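Local coordinates for putative lipoprotein (Bacteroides ovatus, PDB 3OQQ) that is of unknown function but is a putative extracellular lipoprotein that binds calcium ions, at the calcium ion site. Coordinates in Å, arbitrary orientation; residue numbers count along the deposited sequence, not the author numbering.

The calcium ion site. Residues 114, 117, 163-164. With CA (calcium ion), chain B.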
# COMPACT_ATOMS: atom_id res chain seq x y z
N ASN A 114 26.22 21.11 6.87
CA ASN A 114 25.24 21.61 5.89
C ASN A 114 25.72 21.33 4.43
O ASN A 114 24.92 21.41 3.51
CB ASN A 114 24.94 23.09 6.14
CG ASN A 114 23.96 23.30 7.28
OD1 ASN A 114 22.84 22.76 7.28
ND2 ASN A 114 24.33 24.09 8.28
N ASP A 117 24.32 17.22 4.34
CA ASP A 117 22.98 16.81 4.82
C ASP A 117 21.82 17.30 3.91
O ASP A 117 20.68 17.34 4.36
CB ASP A 117 22.77 17.36 6.25
CG ASP A 117 22.59 18.89 6.36
OD1 ASP A 117 22.73 19.59 5.33
OD2 ASP A 117 22.32 19.37 7.48
N SER A 163 13.37 22.50 4.84
CA SER A 163 14.71 23.04 4.59
C SER A 163 15.81 22.35 5.45
O SER A 163 16.98 22.31 5.05
CB SER A 163 14.73 24.54 4.83
OG SER A 163 15.92 25.12 4.31
N GLN A 164 15.42 21.81 6.62
CA GLN A 164 16.30 21.16 7.58
C GLN A 164 15.52 20.12 8.41
O GLN A 164 14.37 20.37 8.80
CB GLN A 164 16.93 22.23 8.51
CG GLN A 164 17.99 21.72 9.50
CD GLN A 164 19.24 21.11 8.90
OE1 GLN A 164 19.81 21.58 7.91
NE2 GLN A 164 19.77 20.11 9.57
CA CA B . 21.46 21.52 6.18
O HOH W 1 22.16 22.15 4.22
O HOH W 2 19.25 20.41 5.23
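Two loops of this putative lipoprotein with DUF4841 and DUF4842 regions clasp a calcium ion, which probably ties them together. The first, between strands 96-104 and 122-131, supplies Asn114 and Asp117, three positions apart; the second, between strands 150-161 and 173-184, supplies Gln164 from another side. Asn114 swings CG away from its own carbonyl (chi1 -79°), so the amide reaches the ion tip-on through OD1, 2.2 Å from CA, with ND2 turned away. In Asp117, CG is wedged over the main chain, flanked by both N and C (chi1 71°). Its carboxylate forms a two-toothed clamp, OD1 2.5 Å and OD2 2.6 Å from CA. Gln164 starts anti to its own N, then bends at chi2 (63°), curling the chain so that its amide oxygen OE1 meets CA at 2.4 Å. Its NE2 points past the ion toward Asp117 OD2, a weak hydrogen bond at most. Two waters add to a distorted shell of at least six oxygens and link it to the backbone. Water 1, broadly opposite OE1 and 2.2 Å from CA, also hydrogen-bonds the Asn114 carbonyl O, so this residue grips the ion directly by its side chain and indirectly by its main chain. Water 2, nearly opposite Asn114 OD1, is a longer ligand, 2.7 Å from CA. It bridges to the Ser163 carbonyl O at 3.0 Å, bringing the residue before Gln164 into the second shell. The carboxylate probably offsets part of the calcium charge, while the two side-chain amides contribute neutral oxygens.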